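Local coordinates for protein RickCE (Rickettsia bellii, PDB 5HAM) that probably cleaves ubiquitin from modified proteins as a bacterial effector protease of the CE clan of cysteine peptidases, at residues D119-A124 with K186-L191; K46-K51 with E100-D105; G212-D217 with L240-H245. All blocks are in the same frame, centred on the assembly; numbering follows the deposited sequence.

Contact 1 of 3, residues D119-A124 with K186-L191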
ATOM      1  N   ASP A 119      14.186  -1.491   3.614  1.00 25.83           N
ATOM      2  CA  ASP A 119      15.086  -0.358   3.421  1.00 23.89           C
ATOM      3  C   ASP A 119      14.415   0.991   3.673  1.00 23.73           C
ATOM      4  O   ASP A 119      15.029   1.907   4.217  1.00 28.30           O
ATOM      5  CB  ASP A 119      15.754  -0.416   2.048  1.00 29.21           C
ATOM      6  CG  ASP A 119      16.683  -1.610   1.914  1.00 41.82           C
ATOM      7  OD1 ASP A 119      17.219  -2.075   2.948  1.00 46.50           O
ATOM      8  OD2 ASP A 119      16.878  -2.091   0.783  1.00 40.81           O
ATOM      9  N   ILE A 120      13.143   1.105   3.318  1.00 27.58           N
ATOM     10  CA  ILE A 120      12.408   2.340   3.554  1.00 18.99           C
ATOM     11  C   ILE A 120      12.197   2.576   5.046  1.00 27.31           C
ATOM     12  O   ILE A 120      12.406   3.677   5.548  1.00 28.89           O
ATOM     13  CB  ILE A 120      11.084   2.318   2.804  1.00 21.98           C
ATOM     14  CG1 ILE A 120      11.353   2.321   1.291  1.00 18.16           C
ATOM     15  CG2 ILE A 120      10.223   3.492   3.214  1.00 23.68           C
ATOM     16  CD1 ILE A 120      10.223   1.736   0.459  1.00 17.28           C
ATOM     17  N   LEU A 121      11.814   1.531   5.764  1.00 24.51           N
ATOM     18  CA  LEU A 121      11.699   1.634   7.204  1.00 26.48           C
ATOM     19  C   LEU A 121      13.027   2.005   7.850  1.00 31.49           C
ATOM     20  O   LEU A 121      13.079   2.846   8.750  1.00 28.15           O
ATOM     21  CB  LEU A 121      11.230   0.313   7.777  1.00 30.98           C
ATOM     22  CG  LEU A 121       9.895   0.354   8.503  1.00 34.33           C
ATOM     23  CD1 LEU A 121       9.671  -0.979   9.232  1.00 33.48           C
ATOM     24  CD2 LEU A 121       9.849   1.565   9.449  1.00 31.58           C
ATOM     25  N   ASN A 122      14.104   1.369   7.402  1.00 30.78           N
ATOM     26  CA  ASN A 122      15.427   1.702   7.927  1.00 31.88           C
ATOM     27  C   ASN A 122      15.910   3.117   7.589  1.00 32.14           C
ATOM     28  O   ASN A 122      16.485   3.795   8.441  1.00 37.00           O
ATOM     29  CB  ASN A 122      16.468   0.671   7.496  1.00 30.42           C
ATOM     30  CG  ASN A 122      16.530  -0.509   8.441  1.00 35.62           C
ATOM     31  OD1 ASN A 122      16.379  -0.347   9.657  1.00 36.29           O
ATOM     32  ND2 ASN A 122      16.736  -1.708   7.892  1.00 36.10           N
ATOM     33  N   ARG A 123      15.681   3.551   6.350  1.00 29.48           N
ATOM     34  CA  ARG A 123      16.039   4.901   5.936  1.00 30.52           C
ATOM     35  C   ARG A 123      15.266   5.925   6.773  1.00 31.57           C
ATOM     36  O   ARG A 123      15.830   6.913   7.229  1.00 30.64           O
ATOM     37  CB  ARG A 123      15.771   5.105   4.443  1.00 39.49           C
ATOM     38  CG  ARG A 123      16.129   6.499   3.931  1.00 59.40           C
ATOM     39  CD  ARG A 123      17.585   6.857   4.269  1.00 73.48           C
ATOM     40  NE  ARG A 123      17.968   8.204   3.845  1.00 78.32           N
ATOM     41  CZ  ARG A 123      19.121   8.784   4.165  1.00 89.24           C
ATOM     42  NH1 ARG A 123      20.002   8.137   4.917  1.00 95.56           N
ATOM     43  NH2 ARG A 123      19.396  10.011   3.740  1.00 91.38           N
ATOM     44  N   ALA A 124      13.985   5.662   6.994  1.00 27.61           N
ATOM     45  CA  ALA A 124      13.148   6.546   7.790  1.00 33.11           C
ATOM     46  C   ALA A 124      13.721   6.663   9.189  1.00 38.08           C
ATOM     47  O   ALA A 124      13.806   7.760   9.756  1.00 37.99           O
ATOM     48  CB  ALA A 124      11.698   6.037   7.826  1.00 19.23           C
ATOM     49  N   LYS A 186      10.395  -7.338  11.882  1.00 37.31           N
ATOM     50  CA  LYS A 186      11.513  -7.880  11.117  1.00 39.56           C
ATOM     51  C   LYS A 186      12.619  -6.842  10.979  1.00 42.49           C
ATOM     52  O   LYS A 186      13.796  -7.168  11.084  1.00 43.92           O
ATOM     53  CB  LYS A 186      11.064  -8.347   9.731  1.00 40.03           C
ATOM     54  CG  LYS A 186      12.166  -9.014   8.907  1.00 43.87           C
ATOM     55  CD  LYS A 186      11.578 -10.036   7.927  1.00 50.85           C
ATOM     56  CE  LYS A 186      12.631 -10.998   7.375  1.00 52.62           C
ATOM     57  NZ  LYS A 186      13.288 -10.511   6.122  1.00 52.97           N
ATOM     58  N   THR A 187      12.231  -5.589  10.764  1.00 38.13           N
ATOM     59  CA  THR A 187      13.187  -4.529  10.475  1.00 37.40           C
ATOM     60  C   THR A 187      13.808  -3.905  11.729  1.00 34.47           C
ATOM     61  O   THR A 187      15.011  -3.632  11.771  1.00 33.55           O
ATOM     62  CB  THR A 187      12.513  -3.406   9.651  1.00 36.41           C
ATOM     63  OG1 THR A 187      11.917  -3.964   8.471  1.00 29.24           O
ATOM     64  CG2 THR A 187      13.526  -2.344   9.252  1.00 37.86           C
ATOM     65  N   LEU A 188      12.981  -3.681  12.744  1.00 30.41           N
ATOM     66  CA  LEU A 188      13.375  -2.856  13.875  1.00 32.70           C
ATOM     67  C   LEU A 188      13.268  -3.560  15.218  1.00 41.40           C
ATOM     68  O   LEU A 188      13.564  -2.961  16.248  1.00 45.88           O
ATOM     69  CB  LEU A 188      12.519  -1.596  13.922  1.00 32.80           C
ATOM     70  CG  LEU A 188      12.557  -0.742  12.659  1.00 33.22           C
ATOM     71  CD1 LEU A 188      11.502   0.333  12.748  1.00 25.10           C
ATOM     72  CD2 LEU A 188      13.946  -0.143  12.479  1.00 37.24           C
ATOM     73  N   GLY A 189      12.852  -4.823  15.217  1.00 42.59           N
ATOM     74  CA  GLY A 189      12.676  -5.554  16.463  1.00 46.95           C
ATOM     75  C   GLY A 189      13.973  -5.921  17.164  1.00 54.34           C
ATOM     76  O   GLY A 189      13.968  -6.620  18.173  1.00 55.36           O
ATOM     77  N   ASN A 190      15.091  -5.458  16.620  1.00 61.53           N
ATOM     78  CA  ASN A 190      16.389  -5.756  17.196  1.00 64.56           C
ATOM     79  C   ASN A 190      17.028  -4.535  17.838  1.00 63.73           C
ATOM     80  O   ASN A 190      18.128  -4.617  18.384  1.00 64.02           O
ATOM     81  CB  ASN A 190      17.318  -6.339  16.142  1.00 70.05           C
ATOM     82  CG  ASN A 190      18.017  -7.584  16.627  1.00 86.22           C
ATOM     83  OD1 ASN A 190      19.197  -7.553  16.983  1.00 95.12           O
ATOM     84  ND2 ASN A 190      17.283  -8.691  16.670  1.00 87.33           N
ATOM     85  N   LEU A 191      16.331  -3.405  17.759  1.00 59.10           N
ATOM     86  CA  LEU A 191      16.793  -2.156  18.348  1.00 55.44           C
ATOM     87  C   LEU A 191      16.925  -2.336  19.848  1.00 60.58           C
ATOM     88  O   LEU A 191      16.279  -3.220  20.422  1.00 61.56           O
ATOM     89  CB  LEU A 191      15.794  -1.033  18.053  1.00 56.13           C
ATOM     90  CG  LEU A 191      15.689  -0.474  16.631  1.00 54.58           C
ATOM     91  CD1 LEU A 191      14.641   0.615  16.599  1.00 51.98           C
ATOM     92  CD2 LEU A 191      17.026   0.056  16.133  1.00 52.60           C
TER
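Thr187 and Asn122 pass each other in opposite directions where the last helical turn of 175-188 meets the flank of helix 96-130, and their meeting is a methyl group set against a carboxamide. The threonine torsion determines which branch arrives there: CG2 lies anti to the backbone N, while OG1 sits beside that N and bonds to the carbonyl O of Leu183 in its own helix. The hydroxyl is satisfied within its own helix, and the methyl CG2 is what meets the amide. Thr187 CG2 is 3.5 Å from Asn122 OD1 and just as near to ND2 of the same amide, so neither end of the amide is favoured. Leu188 approaches the oxygen end alone, with CD2 at 3.7 Å from Asn122 OD1.

Leu121 makes the deeper, mainly apolar half of the contact, crossing both partners obliquely. Its chi1 of -118° is off the staggered positions. Leu121 CD1 lies nearest Thr187, 3.8 Å from Thr187 CB, and Leu121 CD2 is 3.9 Å from Leu188 CD1. Leu121 also touches Ile138 of strand 135-141, which places this leucine between helix and sheet. Beside the interface, Lys186 adds a salt bridge to Glu118, one turn back along the long helix. Just past Leu188 the chain leaves the helix through a type I turn ending at Leu191. Helix 175-188 joins the neighbouring parallel strands 160-166 and 196-199, so the contact packs the helix of a beta-alpha-beta crossover beside the long helix 96-130 in an alpha/beta fold.

Contact 2 of 3, residues K46-K51 with E100-D105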
ATOM      1  N   LYS A  46       2.320 -24.064  -8.744  1.00 29.94           N
ATOM      2  CA  LYS A  46       2.185 -25.242  -9.606  1.00 33.05           C
ATOM      3  C   LYS A  46       1.729 -24.858 -11.015  1.00 29.38           C
ATOM      4  O   LYS A  46       1.924 -25.614 -11.961  1.00 33.22           O
ATOM      5  CB  LYS A  46       1.272 -26.302  -8.983  1.00 30.38           C
ATOM      6  CG  LYS A  46       1.834 -26.840  -7.684  1.00 32.35           C
ATOM      7  CD  LYS A  46       1.110 -28.070  -7.200  1.00 45.63           C
ATOM      8  CE  LYS A  46       1.888 -28.744  -6.068  1.00 52.13           C
ATOM      9  NZ  LYS A  46       1.394 -30.121  -5.747  1.00 55.64           N
ATOM     10  N   ASP A  47       1.167 -23.660 -11.151  1.00 24.16           N
ATOM     11  CA  ASP A  47       0.829 -23.114 -12.460  1.00 28.83           C
ATOM     12  C   ASP A  47       2.097 -22.971 -13.292  1.00 32.19           C
ATOM     13  O   ASP A  47       2.033 -22.937 -14.524  1.00 27.80           O
ATOM     14  CB  ASP A  47       0.182 -21.729 -12.323  1.00 26.61           C
ATOM     15  CG  ASP A  47      -1.286 -21.788 -11.918  1.00 29.90           C
ATOM     16  OD1 ASP A  47      -1.785 -22.870 -11.532  1.00 34.69           O
ATOM     17  OD2 ASP A  47      -1.939 -20.725 -11.981  1.00 31.52           O
ATOM     18  N   TYR A  48       3.240 -22.841 -12.611  1.00 20.28           N
ATOM     19  CA  TYR A  48       4.525 -22.718 -13.286  1.00 24.98           C
ATOM     20  C   TYR A  48       5.352 -24.015 -13.278  1.00 26.66           C
ATOM     21  O   TYR A  48       6.137 -24.246 -14.190  1.00 34.40           O
ATOM     22  CB  TYR A  48       5.339 -21.585 -12.668  1.00 20.16           C
ATOM     23  CG  TYR A  48       4.586 -20.274 -12.518  1.00 26.15           C
ATOM     24  CD1 TYR A  48       4.439 -19.400 -13.592  1.00 20.79           C
ATOM     25  CD2 TYR A  48       4.043 -19.903 -11.298  1.00 28.34           C
ATOM     26  CE1 TYR A  48       3.778 -18.217 -13.458  1.00 19.90           C
ATOM     27  CE2 TYR A  48       3.372 -18.717 -11.156  1.00 31.15           C
ATOM     28  CZ  TYR A  48       3.246 -17.874 -12.237  1.00 32.66           C
ATOM     29  OH  TYR A  48       2.577 -16.683 -12.091  1.00 40.16           O
ATOM     30  N   THR A  49       5.171 -24.855 -12.260  1.00 26.33           N
ATOM     31  CA  THR A  49       6.065 -25.997 -12.050  1.00 25.49           C
ATOM     32  C   THR A  49       5.484 -27.357 -12.422  1.00 29.28           C
ATOM     33  O   THR A  49       6.240 -28.307 -12.639  1.00 37.84           O
ATOM     34  CB  THR A  49       6.569 -26.075 -10.581  1.00 36.67           C
ATOM     35  OG1 THR A  49       5.455 -26.232  -9.695  1.00 41.50           O
ATOM     36  CG2 THR A  49       7.345 -24.822 -10.190  1.00 30.91           C
ATOM     37  N   ALA A  50       4.157 -27.463 -12.470  1.00 26.94           N
ATOM     38  CA  ALA A  50       3.505 -28.726 -12.813  1.00 25.59           C
ATOM     39  C   ALA A  50       3.782 -29.127 -14.248  1.00 31.29           C
ATOM     40  O   ALA A  50       3.743 -28.310 -15.171  1.00 29.67           O
ATOM     41  CB  ALA A  50       2.004 -28.665 -12.569  1.00 27.02           C
ATOM     42  N   LYS A  51       4.087 -30.403 -14.417  1.00 29.22           N
ATOM     43  CA  LYS A  51       4.419 -30.956 -15.711  1.00 31.37           C
ATOM     44  C   LYS A  51       3.568 -32.208 -15.904  1.00 39.05           C
ATOM     45  O   LYS A  51       2.942 -32.692 -14.949  1.00 37.99           O
ATOM     46  CB  LYS A  51       5.914 -31.268 -15.744  1.00 27.87           C
ATOM     47  CG  LYS A  51       6.732 -30.080 -15.301  1.00 33.02           C
ATOM     48  CD  LYS A  51       8.218 -30.260 -15.492  1.00 41.48           C
ATOM     49  CE  LYS A  51       8.922 -28.930 -15.254  1.00 47.00           C
ATOM     50  NZ  LYS A  51       8.597 -28.318 -13.930  1.00 42.14           N
ATOM     51  N   GLU A 100       9.000 -21.695 -15.915  1.00 29.50           N
ATOM     52  CA  GLU A 100      10.042 -21.580 -14.902  1.00 33.94           C
ATOM     53  C   GLU A 100      10.603 -20.152 -14.743  1.00 31.75           C
ATOM     54  O   GLU A 100      10.747 -19.667 -13.613  1.00 25.37           O
ATOM     55  CB  GLU A 100      11.168 -22.574 -15.186  1.00 41.99           C
ATOM     56  CG  GLU A 100      12.107 -22.793 -14.018  1.00 49.28           C
ATOM     57  CD  GLU A 100      11.395 -23.336 -12.797  1.00 60.49           C
ATOM     58  OE1 GLU A 100      10.465 -24.158 -12.966  1.00 63.14           O
ATOM     59  OE2 GLU A 100      11.758 -22.934 -11.670  1.00 66.06           O
ATOM     60  N   LYS A 101      10.904 -19.479 -15.858  1.00 27.66           N
ATOM     61  CA  LYS A 101      11.402 -18.093 -15.807  1.00 25.79           C
ATOM     62  C   LYS A 101      10.349 -17.166 -15.215  1.00 28.09           C
ATOM     63  O   LYS A 101      10.648 -16.257 -14.445  1.00 29.01           O
ATOM     64  CB  LYS A 101      11.750 -17.582 -17.207  1.00 27.28           C
ATOM     65  CG  LYS A 101      12.713 -18.468 -17.980  1.00 43.84           C
ATOM     66  CD  LYS A 101      12.997 -17.904 -19.375  1.00 56.05           C
ATOM     67  CE  LYS A 101      14.008 -18.757 -20.140  1.00 60.15           C
ATOM     68  NZ  LYS A 101      14.238 -18.270 -21.536  1.00 61.68           N
ATOM     69  N   LEU A 102       9.102 -17.403 -15.593  1.00 25.04           N
ATOM     70  CA  LEU A 102       8.005 -16.589 -15.115  1.00 26.68           C
ATOM     71  C   LEU A 102       7.924 -16.691 -13.593  1.00 26.07           C
ATOM     72  O   LEU A 102       7.804 -15.688 -12.900  1.00 29.23           O
ATOM     73  CB  LEU A 102       6.713 -17.066 -15.775  1.00 28.17           C
ATOM     74  CG  LEU A 102       5.859 -16.058 -16.540  1.00 32.90           C
ATOM     75  CD1 LEU A 102       6.703 -15.006 -17.261  1.00 29.91           C
ATOM     76  CD2 LEU A 102       4.976 -16.802 -17.519  1.00 21.88           C
ATOM     77  N   LYS A 103       8.022 -17.918 -13.086  1.00 29.40           N
ATOM     78  CA  LYS A 103       8.019 -18.186 -11.651  1.00 25.23           C
ATOM     79  C   LYS A 103       9.165 -17.474 -10.948  1.00 27.48           C
ATOM     80  O   LYS A 103       8.990 -16.889  -9.870  1.00 29.79           O
ATOM     81  CB  LYS A 103       8.118 -19.693 -11.411  1.00 26.74           C
ATOM     82  CG  LYS A 103       8.398 -20.115  -9.982  1.00 29.52           C
ATOM     83  CD  LYS A 103       9.252 -21.365  -9.990  1.00 40.10           C
ATOM     84  CE  LYS A 103       9.791 -21.652  -8.615  1.00 50.45           C
ATOM     85  NZ  LYS A 103       8.703 -21.483  -7.619  1.00 52.84           N
ATOM     86  N   ASN A 104      10.344 -17.525 -11.560  1.00 30.28           N
ATOM     87  CA  ASN A 104      11.515 -16.878 -10.978  1.00 28.84           C
ATOM     88  C   ASN A 104      11.369 -15.368 -10.957  1.00 27.33           C
ATOM     89  O   ASN A 104      11.750 -14.733  -9.978  1.00 30.87           O
ATOM     90  CB  ASN A 104      12.804 -17.297 -11.685  1.00 32.04           C
ATOM     91  CG  ASN A 104      13.173 -18.738 -11.392  1.00 42.80           C
ATOM     92  OD1 ASN A 104      12.999 -19.214 -10.265  1.00 52.55           O
ATOM     93  ND2 ASN A 104      13.666 -19.448 -12.404  1.00 41.29           N
ATOM     94  N   ASP A 105      10.802 -14.805 -12.026  1.00 23.14           N
ATOM     95  CA  ASP A 105      10.492 -13.369 -12.073  1.00 29.57           C
ATOM     96  C   ASP A 105       9.582 -12.997 -10.911  1.00 31.43           C
ATOM     97  O   ASP A 105       9.824 -12.021 -10.204  1.00 35.79           O
ATOM     98  CB  ASP A 105       9.787 -12.985 -13.381  1.00 22.53           C
ATOM     99  CG  ASP A 105      10.707 -13.040 -14.570  1.00 36.58           C
ATOM    100  OD1 ASP A 105      11.917 -13.244 -14.345  1.00 44.67           O
ATOM    101  OD2 ASP A 105      10.228 -12.870 -15.721  1.00 39.53           O
TER
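Tyr48, in the last turn of helix 42-49, carries the close part of this contact by laying its ring against helix 96-130. The tightest point is at the root of the side chain, where Tyr48 CB comes within 3.6 Å of Lys103 CB. One ring face is turned to the lysine backbone, with Lys103 CA 4.1 Å above the plane and displaced toward the rim. Leu102 crosses the tyrosine at about a right angle and brings its CB to 3.9 Å from Tyr48 CE1. Ile91 of helix 75-93 touches both Tyr48 and Leu102, extending this apolar patch to a third helix.

Toward solvent the packing loosens. Thr49 CG2 meets the aliphatic part of Lys103, 4.0 Å from Lys103 CD, with Glu100 OE1 a little farther off. Lys51 bends back so that its NZ donates to Thr49 O at 2.7 Å, from 30° outside the carbonyl plane. Its charge remains near Glu100, but Lys51 NZ and Glu100 OE1 stay 4.7 Å apart, so any attraction is long-range. Arg99 holds the carbonyls of Asp47 and Ala50, gripping the helix terminus from the long helix. The result is a helix C-terminus docked on the side of another, within an all-helical array.

Contact 3 of 3, residues G212-D217 with L240-H245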
ATOM      1  N   GLY A 212      -6.316   7.946  -0.262  1.00 23.01           N
ATOM      2  CA  GLY A 212      -5.188   8.812  -0.552  1.00 21.32           C
ATOM      3  C   GLY A 212      -5.392  10.224  -0.024  1.00 28.32           C
ATOM      4  O   GLY A 212      -4.430  10.892   0.393  1.00 22.91           O
ATOM      5  N   VAL A 213      -6.644  10.681  -0.035  1.00 24.60           N
ATOM      6  CA  VAL A 213      -6.957  12.013   0.461  1.00 24.58           C
ATOM      7  C   VAL A 213      -6.555  12.119   1.931  1.00 30.25           C
ATOM      8  O   VAL A 213      -5.829  13.036   2.319  1.00 37.56           O
ATOM      9  CB  VAL A 213      -8.469  12.342   0.306  1.00 25.38           C
ATOM     10  CG1 VAL A 213      -8.722  13.807   0.578  1.00 22.51           C
ATOM     11  CG2 VAL A 213      -8.953  11.987  -1.093  1.00 27.54           C
ATOM     12  N   PHE A 214      -7.008  11.157   2.735  1.00 24.65           N
ATOM     13  CA  PHE A 214      -6.739  11.150   4.174  1.00 24.48           C
ATOM     14  C   PHE A 214      -5.327  10.707   4.559  1.00 27.80           C
ATOM     15  O   PHE A 214      -4.790  11.150   5.583  1.00 24.71           O
ATOM     16  CB  PHE A 214      -7.784  10.318   4.913  1.00 18.88           C
ATOM     17  CG  PHE A 214      -9.077  11.035   5.104  1.00 20.07           C
ATOM     18  CD1 PHE A 214      -9.245  11.907   6.171  1.00 20.56           C
ATOM     19  CD2 PHE A 214     -10.121  10.859   4.200  1.00 20.85           C
ATOM     20  CE1 PHE A 214     -10.423  12.586   6.355  1.00 21.82           C
ATOM     21  CE2 PHE A 214     -11.308  11.540   4.366  1.00 29.93           C
ATOM     22  CZ  PHE A 214     -11.462  12.412   5.453  1.00 25.28           C
ATOM     23  N   THR A 215      -4.739   9.813   3.767  1.00 26.91           N
ATOM     24  CA  THR A 215      -3.342   9.461   3.941  1.00 22.67           C
ATOM     25  C   THR A 215      -2.498  10.730   3.973  1.00 23.53           C
ATOM     26  O   THR A 215      -1.636  10.898   4.827  1.00 23.76           O
ATOM     27  CB  THR A 215      -2.854   8.553   2.797  1.00 23.80           C
ATOM     28  OG1 THR A 215      -3.373   7.233   2.991  1.00 25.91           O
ATOM     29  CG2 THR A 215      -1.326   8.488   2.763  1.00 15.80           C
ATOM     30  N   VAL A 216      -2.775  11.637   3.048  1.00 24.45           N
ATOM     31  CA  VAL A 216      -2.001  12.856   2.961  1.00 26.78           C
ATOM     32  C   VAL A 216      -2.259  13.724   4.183  1.00 23.08           C
ATOM     33  O   VAL A 216      -1.327  14.187   4.837  1.00 25.52           O
ATOM     34  CB  VAL A 216      -2.342  13.647   1.669  1.00 32.72           C
ATOM     35  CG1 VAL A 216      -1.769  15.085   1.727  1.00 28.92           C
ATOM     36  CG2 VAL A 216      -1.868  12.874   0.414  1.00 24.07           C
ATOM     37  N   ASP A 217      -3.528  13.943   4.489  1.00 25.28           N
ATOM     38  CA  ASP A 217      -3.872  14.806   5.604  1.00 28.50           C
ATOM     39  C   ASP A 217      -3.395  14.242   6.951  1.00 23.41           C
ATOM     40  O   ASP A 217      -2.849  14.984   7.778  1.00 19.38           O
ATOM     41  CB  ASP A 217      -5.368  15.074   5.629  1.00 26.91           C
ATOM     42  CG  ASP A 217      -5.717  16.314   6.433  1.00 33.89           C
ATOM     43  OD1 ASP A 217      -5.567  17.435   5.893  1.00 35.31           O
ATOM     44  OD2 ASP A 217      -6.149  16.163   7.597  1.00 36.31           O
ATOM     45  N   LEU A 240     -14.320  15.492   0.185  1.00 39.51           N
ATOM     46  CA  LEU A 240     -14.372  16.357  -0.993  1.00 47.05           C
ATOM     47  C   LEU A 240     -13.554  17.630  -0.841  1.00 48.51           C
ATOM     48  O   LEU A 240     -12.769  17.971  -1.726  1.00 53.24           O
ATOM     49  CB  LEU A 240     -15.807  16.745  -1.342  1.00 57.74           C
ATOM     50  CG  LEU A 240     -16.490  15.897  -2.411  1.00 64.33           C
ATOM     51  CD1 LEU A 240     -16.910  14.538  -1.838  1.00 68.92           C
ATOM     52  CD2 LEU A 240     -17.671  16.659  -2.979  1.00 63.42           C
ATOM     53  N   ARG A 241     -13.756  18.343   0.267  1.00 41.13           N
ATOM     54  CA  ARG A 241     -13.073  19.618   0.487  1.00 45.66           C
ATOM     55  C   ARG A 241     -11.557  19.424   0.533  1.00 41.29           C
ATOM     56  O   ARG A 241     -10.793  20.248   0.022  1.00 43.27           O
ATOM     57  CB  ARG A 241     -13.559  20.282   1.779  1.00 49.57           C
ATOM     58  CG  ARG A 241     -15.079  20.326   1.928  1.00 61.86           C
ATOM     59  CD  ARG A 241     -15.470  20.734   3.352  1.00 73.43           C
ATOM     60  NE  ARG A 241     -16.527  19.897   3.923  1.00 78.51           N
ATOM     61  CZ  ARG A 241     -17.831  20.114   3.757  1.00 83.80           C
ATOM     62  NH1 ARG A 241     -18.253  21.143   3.028  1.00 83.42           N
ATOM     63  NH2 ARG A 241     -18.716  19.298   4.321  1.00 86.89           N
ATOM     64  N   LEU A 242     -11.128  18.331   1.154  1.00 35.66           N
ATOM     65  CA  LEU A 242      -9.715  18.011   1.215  1.00 36.52           C
ATOM     66  C   LEU A 242      -9.198  17.777  -0.198  1.00 36.57           C
ATOM     67  O   LEU A 242      -8.129  18.269  -0.571  1.00 33.44           O
ATOM     68  CB  LEU A 242      -9.483  16.774   2.071  1.00 34.69           C
ATOM     69  CG  LEU A 242      -9.467  16.915   3.592  1.00 38.20           C
ATOM     70  CD1 LEU A 242      -9.388  15.524   4.237  1.00 30.73           C
ATOM     71  CD2 LEU A 242      -8.283  17.774   4.013  1.00 36.81           C
ATOM     72  N   ARG A 243      -9.979  17.042  -0.985  1.00 37.22           N
ATOM     73  CA  ARG A 243      -9.605  16.720  -2.362  1.00 41.74           C
ATOM     74  C   ARG A 243      -9.502  17.985  -3.231  1.00 44.38           C
ATOM     75  O   ARG A 243      -8.568  18.138  -4.028  1.00 41.62           O
ATOM     76  CB  ARG A 243     -10.595  15.710  -2.962  1.00 34.60           C
ATOM     77  CG  ARG A 243     -10.174  15.156  -4.299  1.00 33.14           C
ATOM     78  CD  ARG A 243     -11.264  14.329  -4.934  1.00 35.52           C
ATOM     79  NE  ARG A 243     -11.423  13.010  -4.321  1.00 42.05           N
ATOM     80  CZ  ARG A 243     -10.832  11.907  -4.777  1.00 40.58           C
ATOM     81  NH1 ARG A 243     -11.037  10.744  -4.177  1.00 34.11           N
ATOM     82  NH2 ARG A 243     -10.032  11.971  -5.837  1.00 37.52           N
ATOM     83  N   GLU A 244     -10.467  18.888  -3.066  1.00 42.57           N
ATOM     84  CA  GLU A 244     -10.453  20.156  -3.780  1.00 44.55           C
ATOM     85  C   GLU A 244      -9.201  20.899  -3.389  1.00 44.91           C
ATOM     86  O   GLU A 244      -8.433  21.328  -4.239  1.00 49.13           O
ATOM     87  CB  GLU A 244     -11.695  20.987  -3.451  1.00 50.48           C
ATOM     88  CG  GLU A 244     -12.969  20.458  -4.102  1.00 57.89           C
ATOM     89  CD  GLU A 244     -14.240  21.149  -3.615  1.00 68.89           C
ATOM     90  OE1 GLU A 244     -14.158  22.237  -2.999  1.00 73.27           O
ATOM     91  OE2 GLU A 244     -15.332  20.593  -3.851  1.00 70.13           O
ATOM     92  N   HIS A 245      -8.992  21.011  -2.083  1.00 43.08           N
ATOM     93  CA  HIS A 245      -7.820  21.661  -1.537  1.00 39.86           C
ATOM     94  C   HIS A 245      -6.539  21.056  -2.100  1.00 37.78           C
ATOM     95  O   HIS A 245      -5.642  21.784  -2.522  1.00 42.11           O
ATOM     96  CB  HIS A 245      -7.857  21.559  -0.014  1.00 47.83           C
ATOM     97  CG  HIS A 245      -6.695  22.238   0.673  1.00 56.89           C
ATOM     98  ND1 HIS A 245      -6.459  23.582   0.545  1.00 61.52           N
ATOM     99  CD2 HIS A 245      -5.743  21.732   1.477  1.00 58.73           C
ATOM    100  CE1 HIS A 245      -5.374  23.885   1.256  1.00 62.26           C
ATOM    101  NE2 HIS A 245      -4.926  22.799   1.829  1.00 59.13           N
TER
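Leu242 is the most deeply engaged residue where helix 238-251 crosses helix 211-223; the local axes approach to 9.7 Å at a signed angle of 73°. Its CG stands beside the backbone N, anti to the carbonyl carbon, and its CB and two methyls each meet a different residue of the other helix. Leu242 CB presses on Val213 CG1 at 3.4 Å, a tight fit. Leu242 CD1 sits over one face of the Phe214 ring in a CH-pi contact, 4.0 Å from the centroid and 22° off the normal. Leu242 CD2 turns to the carboxylate of Asp217, 3.3 Å from Asp217 OD1, while OD2 of that aspartate is engaged in a salt bridge with Lys221.

Val213 is next in buried area. Its CG1, anti to its own N, meets Leu242 CB and also the backbone of Arg243, whereas Val213 CG2 lies over one face of the Arg243 guanidinium, 3.9 Å from Arg243 NH1. Arg243 contributes less surface; its chain runs out with CG anti to N and bends at chi3 (-75°), crossing the valine at about a right angle. This buried charge is well supplied: NH2 bonds to the carbonyls of Tyr7 and Trp261, and the Tyr7 ring adds a cation-pi interaction, which probably steadies the positive charge and links residues near both ends of the modelled chain to the junction. At the first residue of helix 211-223, the carbonyl of Cys211 accepts a hydrogen bond from Thr215 OG1. A cysteine heading a helix is consistent with the nucleophile position of CE-clan proteases, so the steep helix crossing packs a C-terminal helix against what is probably the active-site helix.

In the fold
From the N terminus, contact 2 closes first, bringing 46-51 back to 100-105 after a span of 48 residues that is almost entirely helical. Contact 1 follows on the same long helix 96-130, closing 61 residues rich in strand between 119-124 and 186-191. Contact 3 closes the shortest loop, 22 residues between 212-217 and 240-245. The three stand in series, with none enclosed by or crossing another. Helix 96-130 works as a shared spine: contacts 1 and 2, their centres about 32 Å apart, both use it, one for the crossover helix beside the sheet and the other for the helical region. Contact 3 joins C-terminal helices across the chain's centre from contact 2, about 42 Å between centres.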